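Local coordinates for protein thiamin pyrophosphokinase (Geobacillus thermodenitrificans, PDB 3K94) that probably catalyses the ATP-dependent pyrophosphorylation of thiamine to thiamine diphosphate, at residues I3-G8 and T79-A84; R11-D16 and G100-R105; P15-Y20 and T34-E39; I83-A88 and L117-R122. All blocks are in the same frame, centred on the assembly; numbering follows the deposited sequence.

Interaction 1 (I3-G8 and T79-A84); sequences IHIVGG and TDMEIA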
# COMPACT_ATOMS: atom_id res chain seq x y z
N ILE B 3 -16.81 -15.46 -2.55
CA ILE B 3 -17.36 -14.18 -2.10
C ILE B 3 -16.52 -12.99 -2.56
O ILE B 3 -15.36 -12.88 -2.22
CB ILE B 3 -17.54 -14.15 -0.57
CG1 ILE B 3 -18.58 -15.19 -0.15
CG2 ILE B 3 -17.97 -12.75 -0.12
CD1 ILE B 3 -18.73 -15.32 1.34
N HIS B 4 -17.15 -12.11 -3.33
CA HIS B 4 -16.49 -10.91 -3.82
C HIS B 4 -17.06 -9.66 -3.15
O HIS B 4 -18.21 -9.29 -3.36
CB HIS B 4 -16.66 -10.82 -5.34
CG HIS B 4 -15.78 -11.77 -6.08
ND1 HIS B 4 -15.88 -11.96 -7.44
CD2 HIS B 4 -14.79 -12.58 -5.65
CE1 HIS B 4 -14.96 -12.83 -7.82
NE2 HIS B 4 -14.29 -13.23 -6.75
N ILE B 5 -16.23 -9.03 -2.32
CA ILE B 5 -16.62 -7.83 -1.59
C ILE B 5 -16.10 -6.59 -2.30
O ILE B 5 -14.92 -6.50 -2.60
CB ILE B 5 -16.09 -7.86 -0.15
CG1 ILE B 5 -16.55 -9.15 0.55
CG2 ILE B 5 -16.54 -6.63 0.59
CD1 ILE B 5 -16.02 -9.34 1.96
N VAL B 6 -16.98 -5.64 -2.58
CA VAL B 6 -16.60 -4.43 -3.28
C VAL B 6 -16.80 -3.23 -2.36
O VAL B 6 -17.93 -2.88 -2.00
CB VAL B 6 -17.42 -4.25 -4.58
CG1 VAL B 6 -16.98 -3.00 -5.31
CG2 VAL B 6 -17.28 -5.48 -5.46
N GLY B 7 -15.68 -2.64 -1.97
CA GLY B 7 -15.65 -1.49 -1.08
C GLY B 7 -15.57 -0.17 -1.84
O GLY B 7 -15.66 -0.16 -3.08
N GLY B 8 -15.40 0.93 -1.11
CA GLY B 8 -15.61 2.24 -1.69
C GLY B 8 -14.38 3.07 -2.02
O GLY B 8 -14.46 4.30 -2.07
N THR B 79 -14.22 -0.78 10.70
CA THR B 79 -14.51 -0.28 9.36
C THR B 79 -15.59 -1.15 8.74
O THR B 79 -15.84 -2.27 9.19
CB THR B 79 -13.28 -0.26 8.45
OG1 THR B 79 -12.83 -1.60 8.23
CG2 THR B 79 -12.14 0.55 9.08
N ASP B 80 -16.22 -0.64 7.69
CA ASP B 80 -17.25 -1.39 6.99
C ASP B 80 -16.69 -2.62 6.28
O ASP B 80 -17.37 -3.64 6.17
CB ASP B 80 -17.98 -0.47 6.01
CG ASP B 80 -18.66 0.69 6.72
OD1 ASP B 80 -19.06 0.50 7.89
OD2 ASP B 80 -18.79 1.78 6.13
N MSE B 81 -15.46 -2.52 5.79
CA MSE B 81 -14.81 -3.65 5.16
C MSE B 81 -14.58 -4.76 6.19
O MSE B 81 -14.74 -5.95 5.89
CB MSE B 81 -13.47 -3.21 4.56
CG MSE B 81 -12.74 -4.32 3.84
SE MSE B 81 -13.68 -4.83 2.21
CE MSE B 81 -13.41 -3.26 1.10
N GLU B 82 -14.20 -4.35 7.39
CA GLU B 82 -13.94 -5.30 8.47
C GLU B 82 -15.20 -6.08 8.84
O GLU B 82 -15.17 -7.31 8.89
CB GLU B 82 -13.40 -4.58 9.71
CG GLU B 82 -13.32 -5.49 10.92
CD GLU B 82 -12.55 -4.88 12.07
OE1 GLU B 82 -12.49 -3.64 12.15
OE2 GLU B 82 -12.02 -5.64 12.90
N ILE B 83 -16.30 -5.39 9.08
CA ILE B 83 -17.52 -6.11 9.42
C ILE B 83 -17.94 -7.01 8.27
O ILE B 83 -18.37 -8.15 8.49
CB ILE B 83 -18.68 -5.21 9.92
CG1 ILE B 83 -19.05 -4.13 8.91
CG2 ILE B 83 -18.33 -4.57 11.26
CD1 ILE B 83 -20.05 -3.13 9.46
N ALA B 84 -17.78 -6.52 7.03
CA ALA B 84 -18.09 -7.35 5.87
C ALA B 84 -17.22 -8.61 5.85
O ALA B 84 -17.72 -9.72 5.68
CB ALA B 84 -17.94 -6.56 4.56
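Ile-5 and Met-81 meet where helix 80-88 lies against strand 4-6, in the parallel part of the mixed sheet of the alpha/beta catalytic domain. Apolar packing carries the contact. Ile-5 points from the strand toward the helix, and its CG2 branch reaches the SE atom of Met-81, modelled as selenomethionine, at 3.7 Å. The same CG2 is 4.2 Å from CB of Ala-84, one turn further along. A beta-branched residue suits the strand, while alanine lets the helix backbone come close: the CA atoms of Ile-5 and Ala-84 are 7.6 Å apart. Val-30 of the next strand also packs on Ile-5 and Ala-84, and Phe-48 touches Ala-84 as well.

The polar element lies within the helical segment. Thr-79 is its N-cap, and OG1 accepts from Glu-82 N at 3.2 Å with an N-H...O angle of 151°, tying up an amide of the first turn.

Backbone contact comes last. The Met-81 chain leaves with CG opposite the backbone N (chi1 -178°), then bends at both chi2 and chi3. The double bend carries the terminal methyl CE to 3.6 Å from CA of Gly-7, where the lack of a side chain makes room for it.

Interaction 2 (R11-D16 and G100-R105); sequences RELLPD and GATGGR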
# COMPACT_ATOMS: atom_id res chain seq x y z
N ARG B 11 -12.54 4.69 -7.69
CA ARG B 11 -13.21 3.77 -8.61
C ARG B 11 -12.38 3.43 -9.83
O ARG B 11 -12.58 2.38 -10.44
CB ARG B 11 -14.58 4.31 -9.02
CG ARG B 11 -15.56 4.22 -7.87
CD ARG B 11 -16.95 4.74 -8.19
NE ARG B 11 -17.84 4.43 -7.07
CZ ARG B 11 -18.98 5.05 -6.81
NH1 ARG B 11 -19.41 6.03 -7.60
NH2 ARG B 11 -19.71 4.68 -5.77
N GLU B 12 -11.46 4.30 -10.19
CA GLU B 12 -10.63 4.04 -11.35
C GLU B 12 -9.64 2.90 -11.08
O GLU B 12 -9.06 2.35 -12.01
CB GLU B 12 -9.90 5.32 -11.80
CG GLU B 12 -8.75 5.78 -10.90
CD GLU B 12 -9.19 6.60 -9.69
OE1 GLU B 12 -10.42 6.73 -9.42
OE2 GLU B 12 -8.29 7.14 -9.00
N LEU B 13 -9.48 2.53 -9.81
CA LEU B 13 -8.60 1.42 -9.44
C LEU B 13 -9.26 0.04 -9.56
O LEU B 13 -8.58 -0.98 -9.54
CB LEU B 13 -8.05 1.62 -8.02
CG LEU B 13 -7.29 2.91 -7.76
CD1 LEU B 13 -6.71 2.90 -6.36
CD2 LEU B 13 -6.18 3.14 -8.82
N LEU B 14 -10.58 0.01 -9.69
CA LEU B 14 -11.29 -1.28 -9.80
C LEU B 14 -11.00 -1.97 -11.12
O LEU B 14 -10.93 -1.32 -12.15
CB LEU B 14 -12.81 -1.06 -9.71
CG LEU B 14 -13.42 -0.42 -8.46
CD1 LEU B 14 -14.91 -0.16 -8.69
CD2 LEU B 14 -13.22 -1.27 -7.24
N PRO B 15 -10.85 -3.30 -11.10
CA PRO B 15 -10.90 -4.00 -12.39
C PRO B 15 -12.32 -3.94 -12.95
O PRO B 15 -13.25 -3.50 -12.25
CB PRO B 15 -10.58 -5.46 -12.03
CG PRO B 15 -10.45 -5.53 -10.55
CD PRO B 15 -10.88 -4.22 -9.95
N ASP B 16 -12.49 -4.37 -14.20
CA ASP B 16 -13.82 -4.59 -14.76
C ASP B 16 -14.41 -5.82 -14.07
O ASP B 16 -13.94 -6.95 -14.27
CB ASP B 16 -13.72 -4.79 -16.28
CG ASP B 16 -15.07 -5.12 -16.93
OD1 ASP B 16 -16.11 -5.18 -16.23
OD2 ASP B 16 -15.09 -5.32 -18.16
N GLY B 100 -11.93 -2.55 -4.48
CA GLY B 100 -12.11 -1.21 -3.95
C GLY B 100 -11.47 -1.04 -2.57
O GLY B 100 -11.91 -0.22 -1.77
N ALA B 101 -10.43 -1.81 -2.29
CA ALA B 101 -9.79 -1.75 -0.99
C ALA B 101 -8.41 -1.06 -1.04
O ALA B 101 -7.69 -1.03 -0.05
CB ALA B 101 -9.68 -3.15 -0.37
N THR B 102 -8.05 -0.50 -2.20
CA THR B 102 -6.77 0.17 -2.38
C THR B 102 -6.96 1.61 -2.84
O THR B 102 -8.05 2.01 -3.27
CB THR B 102 -5.86 -0.55 -3.42
OG1 THR B 102 -6.45 -0.46 -4.72
CG2 THR B 102 -5.61 -2.00 -3.05
N GLY B 103 -5.88 2.38 -2.77
CA GLY B 103 -5.90 3.75 -3.25
C GLY B 103 -6.37 4.78 -2.23
O GLY B 103 -6.95 4.42 -1.20
N GLY B 104 -6.12 6.06 -2.51
CA GLY B 104 -6.59 7.13 -1.65
C GLY B 104 -5.81 7.21 -0.35
O GLY B 104 -4.59 7.28 -0.37
N ARG B 105 -6.50 7.21 0.78
CA ARG B 105 -5.83 7.27 2.07
C ARG B 105 -5.15 5.93 2.33
O ARG B 105 -5.79 4.89 2.33
CB ARG B 105 -6.82 7.64 3.19
CG ARG B 105 -7.17 9.12 3.20
CD ARG B 105 -8.24 9.46 4.25
NE ARG B 105 -7.92 8.92 5.57
CZ ARG B 105 -8.84 8.65 6.50
NH1 ARG B 105 -10.12 8.89 6.24
NH2 ARG B 105 -8.48 8.15 7.68
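Leu-13 and Leu-14 press against a glycine-rich loop, GATGGR, that follows strand 97-99. Their own loop follows strand 4-6, so the contact joins the C-terminal ends of two neighbouring parallel strands, the end of the sheet where alpha/beta enzymes commonly place their active sites.

The tight part is made by one methyl from each leucine. Leu-14 puts CD2 against the backbone of Gly-100, 3.3 Å from its N and 3.5 Å from its CA. Leu-13 points toward the other loop and sets CD1 against the peptide between Thr-102 and Gly-103, 3.5 Å from Thr-102 O and 3.3 Å from CA of Gly-103. Both carbon-carbon approaches are closer than ordinary van der Waals contact. At Gly-103 a CB would collide with Leu-13 CD1, while at Gly-100 it would only be tight against Leu-14 CD2. Positive phi values, 60° at Gly-100 and 87° at Gly-103, suit glycine for backbone reasons. A backbone bond between Gly-100 and Gly-9 ties the two loops together, and one between Leu-13 and Arg-129 holds the first loop to a further one.

Beyond Gly-103 the loops part. Both leucines remain partly exposed, and the 100-105 segment turns to the second subunit, where Arg-105 makes a cation-pi contact with Tyr-151 of that chain. Thr-102 is buried, its hydroxyl hydrogen-bonded to Asp-128 OD2, with OG1 3.7 Å from Leu-13 CD1.

Interaction 3 (P15-Y20 and T34-E39); sequences PDLRFY and TMTLLE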
# COMPACT_ATOMS: atom_id res chain seq x y z
N PRO B 15 -10.85 -3.30 -11.10
CA PRO B 15 -10.90 -4.00 -12.39
C PRO B 15 -12.32 -3.94 -12.95
O PRO B 15 -13.25 -3.50 -12.25
CB PRO B 15 -10.58 -5.46 -12.03
CG PRO B 15 -10.45 -5.53 -10.55
CD PRO B 15 -10.88 -4.22 -9.95
N ASP B 16 -12.49 -4.37 -14.20
CA ASP B 16 -13.82 -4.59 -14.76
C ASP B 16 -14.41 -5.82 -14.07
O ASP B 16 -13.94 -6.95 -14.27
CB ASP B 16 -13.72 -4.79 -16.28
CG ASP B 16 -15.07 -5.12 -16.93
OD1 ASP B 16 -16.11 -5.18 -16.23
OD2 ASP B 16 -15.09 -5.32 -18.16
N LEU B 17 -15.45 -5.61 -13.27
CA LEU B 17 -16.00 -6.68 -12.44
C LEU B 17 -16.66 -7.79 -13.25
O LEU B 17 -16.84 -8.91 -12.76
CB LEU B 17 -17.00 -6.10 -11.43
CG LEU B 17 -16.40 -5.11 -10.43
CD1 LEU B 17 -17.45 -4.72 -9.40
CD2 LEU B 17 -15.16 -5.70 -9.76
N ARG B 18 -17.03 -7.49 -14.49
CA ARG B 18 -17.63 -8.50 -15.33
C ARG B 18 -16.69 -9.69 -15.48
O ARG B 18 -17.13 -10.82 -15.67
CB ARG B 18 -17.97 -7.94 -16.71
CG ARG B 18 -19.06 -6.89 -16.68
CD ARG B 18 -19.24 -6.29 -18.06
NE ARG B 18 -17.98 -6.33 -18.80
CZ ARG B 18 -17.74 -5.64 -19.91
NH1 ARG B 18 -18.68 -4.83 -20.40
NH2 ARG B 18 -16.57 -5.74 -20.52
N PHE B 19 -15.39 -9.44 -15.37
CA PHE B 19 -14.44 -10.53 -15.56
C PHE B 19 -14.23 -11.31 -14.27
O PHE B 19 -13.57 -12.35 -14.28
CB PHE B 19 -13.13 -10.03 -16.17
CG PHE B 19 -13.29 -9.55 -17.58
CD1 PHE B 19 -13.61 -10.45 -18.59
CD2 PHE B 19 -13.15 -8.21 -17.90
CE1 PHE B 19 -13.78 -10.02 -19.90
CE2 PHE B 19 -13.31 -7.78 -19.21
CZ PHE B 19 -13.63 -8.69 -20.21
N TYR B 20 -14.81 -10.82 -13.18
CA TYR B 20 -14.75 -11.52 -11.91
C TYR B 20 -16.11 -12.09 -11.52
O TYR B 20 -16.31 -12.53 -10.40
CB TYR B 20 -14.22 -10.60 -10.80
CG TYR B 20 -12.74 -10.33 -10.96
CD1 TYR B 20 -11.80 -11.17 -10.37
CD2 TYR B 20 -12.29 -9.27 -11.73
CE1 TYR B 20 -10.43 -10.92 -10.52
CE2 TYR B 20 -10.93 -9.04 -11.91
CZ TYR B 20 -10.01 -9.86 -11.29
OH TYR B 20 -8.68 -9.61 -11.46
N THR B 34 -21.38 -0.53 -3.12
CA THR B 34 -22.69 -1.05 -3.50
C THR B 34 -23.20 -0.43 -4.80
O THR B 34 -23.83 -1.12 -5.60
CB THR B 34 -23.73 -0.85 -2.37
OG1 THR B 34 -23.39 -1.70 -1.26
CG2 THR B 34 -25.14 -1.19 -2.86
N MSE B 35 -22.93 0.86 -5.00
CA MSE B 35 -23.32 1.53 -6.24
C MSE B 35 -22.61 0.92 -7.46
O MSE B 35 -23.20 0.81 -8.54
CB MSE B 35 -23.02 3.04 -6.17
CG MSE B 35 -23.71 3.79 -5.07
SE MSE B 35 -25.62 3.29 -5.00
CE MSE B 35 -26.15 3.84 -6.82
N THR B 36 -21.34 0.55 -7.30
CA THR B 36 -20.59 -0.12 -8.37
C THR B 36 -21.29 -1.42 -8.79
O THR B 36 -21.45 -1.69 -9.98
CB THR B 36 -19.14 -0.42 -7.96
OG1 THR B 36 -18.49 0.81 -7.60
CG2 THR B 36 -18.37 -1.10 -9.10
N LEU B 37 -21.72 -2.20 -7.80
CA LEU B 37 -22.49 -3.41 -8.06
C LEU B 37 -23.78 -3.11 -8.83
O LEU B 37 -24.08 -3.79 -9.81
CB LEU B 37 -22.81 -4.14 -6.75
CG LEU B 37 -21.59 -4.60 -5.94
CD1 LEU B 37 -22.01 -5.17 -4.58
CD2 LEU B 37 -20.77 -5.62 -6.72
N LEU B 38 -24.53 -2.11 -8.38
CA LEU B 38 -25.79 -1.76 -9.04
C LEU B 38 -25.52 -1.43 -10.50
O LEU B 38 -26.28 -1.82 -11.39
CB LEU B 38 -26.44 -0.54 -8.37
CG LEU B 38 -27.94 -0.24 -8.52
CD1 LEU B 38 -28.19 1.25 -8.57
CD2 LEU B 38 -28.56 -0.91 -9.74
N GLU B 39 -24.43 -0.71 -10.74
CA GLU B 39 -24.09 -0.28 -12.09
C GLU B 39 -23.80 -1.45 -13.01
O GLU B 39 -24.09 -1.40 -14.20
CB GLU B 39 -22.91 0.68 -12.07
CG GLU B 39 -23.24 2.02 -11.44
CD GLU B 39 -24.37 2.73 -12.17
OE1 GLU B 39 -24.57 2.46 -13.38
OE2 GLU B 39 -25.05 3.57 -11.54
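The contact belongs to the hydrophobic layer on one face of the parallel sheet, where Leu-17 from the loop after strand 4-6 meets Thr-36 and Leu-37 of helix 33-40. That helix connects parallel strands 28-30 and 46-48 in a beta-alpha-beta unit, and the 15-20 loop lies beside it; Val-6 of the central strand packs against both leucines.

Leu-17 points toward the helix, and a single methyl does the touching. CD1 is 3.7 Å from CG2 of Thr-36, the two side chains crossing at about a right angle. It is also 4.4 Å from CD2 of Leu-37, a looser approach. Thr-36 turns its methyl to the leucine because CG2 stands opposite the backbone N; Leu-14 packs on this threonine too.

The shape of the loop is set by a short 3-10 segment, 17-19, that opens with an Asx turn. Asp-16 OD1 accepts from Arg-18 N at 3.0 Å, the donor lying 51° out of the carboxylate plane. The other oxygen, OD2, forms a salt bridge with Arg-18 NH2 at 2.8 Å, so both carboxylate oxygens serve the same arginine. Within the 3-10 segment, Tyr-20 N donates to Leu-17 O at 2.8 Å.

The division of labour suggests that polar bonds shape the loop locally, while apolar packing, probably with exclusion of water, joins it to the helix; the branched leucine and the threonine methyl are well suited to this.

Interaction 4 (I83-A88 and L117-R122); sequences IALDWA and LKYADR
Tyr-119 reaches across from the end of helix 106-118 to Asp-86 and Leu-85 of helix 80-88. Its hydroxyl donates to Asp-86 OD1, and the modelled OH to OD1 separation of 2.4 Å is very short, so the exact length deserves caution. The oxygen lies near the ring plane at the edge, while the carboxylate is turned 72° from the ring. Tyrosine suits the place because it spans the gap between backbones, 9.1 Å from its CA to that of Asp-86, and still ends in a donor.

The two helices are neighbours on one side of the parallel sheet, with strand 97-99 between them in sequence. Tyr-119 is the first residue to leave helical geometry, and it starts a type I turn to Arg-122 that leads toward strand 125-128.

Leu-85, whose CG lies opposite its backbone N (chi1 -177°), supplies the apolar half: CD2 comes obliquely to the ring, 3.7 Å from Tyr-119 CD2. Over one face of that ring lies Lys-118 CG, 4.2 Å above the plane. The lysine chain runs out extended, and a water bridges its end to the aspartate, donating to Asp-86 OD1 at 2.9 Å and accepting from Lys-118 NZ at 2.5 Å, a short distance whose exact value is likewise uncertain.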
# COMPACT_ATOMS: atom_id res chain seq x y z
N ILE B 83 -16.30 -5.39 9.08
CA ILE B 83 -17.52 -6.11 9.42
C ILE B 83 -17.94 -7.01 8.27
O ILE B 83 -18.37 -8.15 8.49
CB ILE B 83 -18.68 -5.21 9.92
CG1 ILE B 83 -19.05 -4.13 8.91
CG2 ILE B 83 -18.33 -4.57 11.26
CD1 ILE B 83 -20.05 -3.13 9.46
N ALA B 84 -17.78 -6.52 7.03
CA ALA B 84 -18.09 -7.35 5.87
C ALA B 84 -17.22 -8.61 5.85
O ALA B 84 -17.72 -9.72 5.68
CB ALA B 84 -17.94 -6.56 4.56
N LEU B 85 -15.92 -8.44 6.06
CA LEU B 85 -15.03 -9.59 6.04
C LEU B 85 -15.29 -10.54 7.21
O LEU B 85 -15.30 -11.76 7.03
CB LEU B 85 -13.57 -9.17 6.00
CG LEU B 85 -12.58 -10.33 5.90
CD1 LEU B 85 -12.75 -11.13 4.60
CD2 LEU B 85 -11.19 -9.81 6.06
N ASP B 86 -15.51 -9.97 8.40
CA ASP B 86 -15.85 -10.76 9.58
C ASP B 86 -17.02 -11.72 9.27
O ASP B 86 -17.04 -12.88 9.69
CB ASP B 86 -16.22 -9.84 10.74
CG ASP B 86 -15.02 -9.15 11.37
OD1 ASP B 86 -13.86 -9.57 11.12
OD2 ASP B 86 -15.24 -8.18 12.13
N TRP B 87 -18.00 -11.23 8.52
CA TRP B 87 -19.14 -12.04 8.14
C TRP B 87 -18.73 -13.06 7.07
O TRP B 87 -18.95 -14.26 7.23
CB TRP B 87 -20.31 -11.16 7.65
CG TRP B 87 -21.43 -11.93 6.99
CD1 TRP B 87 -22.46 -12.58 7.62
CD2 TRP B 87 -21.61 -12.16 5.59
NE1 TRP B 87 -23.27 -13.20 6.69
CE2 TRP B 87 -22.77 -12.95 5.44
CE3 TRP B 87 -20.91 -11.78 4.44
CZ2 TRP B 87 -23.24 -13.37 4.19
CZ3 TRP B 87 -21.38 -12.18 3.20
CH2 TRP B 87 -22.54 -12.97 3.09
N ALA B 88 -18.13 -12.57 6.00
CA ALA B 88 -17.66 -13.42 4.91
C ALA B 88 -16.89 -14.66 5.37
O ALA B 88 -17.12 -15.75 4.86
CB ALA B 88 -16.79 -12.61 3.94
N LEU B 117 -4.03 -10.30 7.54
CA LEU B 117 -3.15 -10.91 8.54
C LEU B 117 -3.91 -11.54 9.68
O LEU B 117 -3.59 -12.64 10.11
CB LEU B 117 -2.17 -9.89 9.09
CG LEU B 117 -1.17 -9.47 8.03
CD1 LEU B 117 -0.37 -8.29 8.53
CD2 LEU B 117 -0.29 -10.66 7.67
N LYS B 118 -4.92 -10.83 10.18
CA LYS B 118 -5.77 -11.39 11.22
C LYS B 118 -6.37 -12.71 10.77
O LYS B 118 -6.46 -13.66 11.54
CB LYS B 118 -6.86 -10.41 11.63
CG LYS B 118 -7.90 -11.03 12.56
CD LYS B 118 -8.93 -10.02 13.02
CE LYS B 118 -9.94 -10.63 13.97
NZ LYS B 118 -10.78 -9.57 14.59
N TYR B 119 -6.79 -12.77 9.50
CA TYR B 119 -7.37 -13.99 8.95
C TYR B 119 -6.39 -14.70 8.01
O TYR B 119 -6.79 -15.23 6.97
CB TYR B 119 -8.67 -13.67 8.22
CG TYR B 119 -9.78 -13.14 9.12
CD1 TYR B 119 -10.38 -13.96 10.06
CD2 TYR B 119 -10.22 -11.83 9.01
CE1 TYR B 119 -11.39 -13.48 10.88
CE2 TYR B 119 -11.23 -11.35 9.82
CZ TYR B 119 -11.81 -12.17 10.75
OH TYR B 119 -12.81 -11.68 11.56
N ALA B 120 -5.12 -14.71 8.38
CA ALA B 120 -4.08 -15.27 7.53
C ALA B 120 -4.32 -16.72 7.11
O ALA B 120 -3.85 -17.15 6.07
CB ALA B 120 -2.70 -15.12 8.19
N ASP B 121 -5.06 -17.48 7.91
CA ASP B 121 -5.33 -18.87 7.56
C ASP B 121 -6.47 -19.04 6.56
O ASP B 121 -6.76 -20.16 6.13
CB ASP B 121 -5.58 -19.74 8.80
CG ASP B 121 -6.74 -19.24 9.67
OD1 ASP B 121 -7.16 -18.07 9.54
OD2 ASP B 121 -7.23 -20.03 10.50
N ARG B 122 -7.13 -17.95 6.19
CA ARG B 122 -8.22 -17.99 5.22
C ARG B 122 -7.77 -17.49 3.85
O ARG B 122 -6.90 -16.63 3.75
CB ARG B 122 -9.39 -17.14 5.69
CG ARG B 122 -9.64 -17.22 7.18
CD ARG B 122 -10.02 -18.62 7.60
NE ARG B 122 -10.82 -18.60 8.82
CZ ARG B 122 -12.14 -18.78 8.86
NH1 ARG B 122 -12.81 -19.00 7.73
NH2 ARG B 122 -12.78 -18.75 10.01
O HOH W 1 -11.82 -8.33 12.68

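Overall arrangement
Strand 4-6 lies at the centre of the arrangement. Interaction 1 is on one face of it, and interaction 3 on the other, their centres 14 Å apart; Val-6 CG2 lies 3.7 Å from Leu-37 CD2. Interactions 1 and 4 share helix 80-88, with centres 10 Å apart, and Ile-5 CD1 comes within 3.9 Å of Ala-88 CB. Interaction 2 adjoins interaction 3 through Leu-14 CD1 and Thr-36 CG2 (3.6 Å), and interaction 1 through Met-81 CE and Ala-101 CB (4.0 Å). Interactions 2 and 4, about 20 Å apart between centres, both touch the second subunit. The loops of interaction 2 may lie near the active site, a placement inferred from the fold.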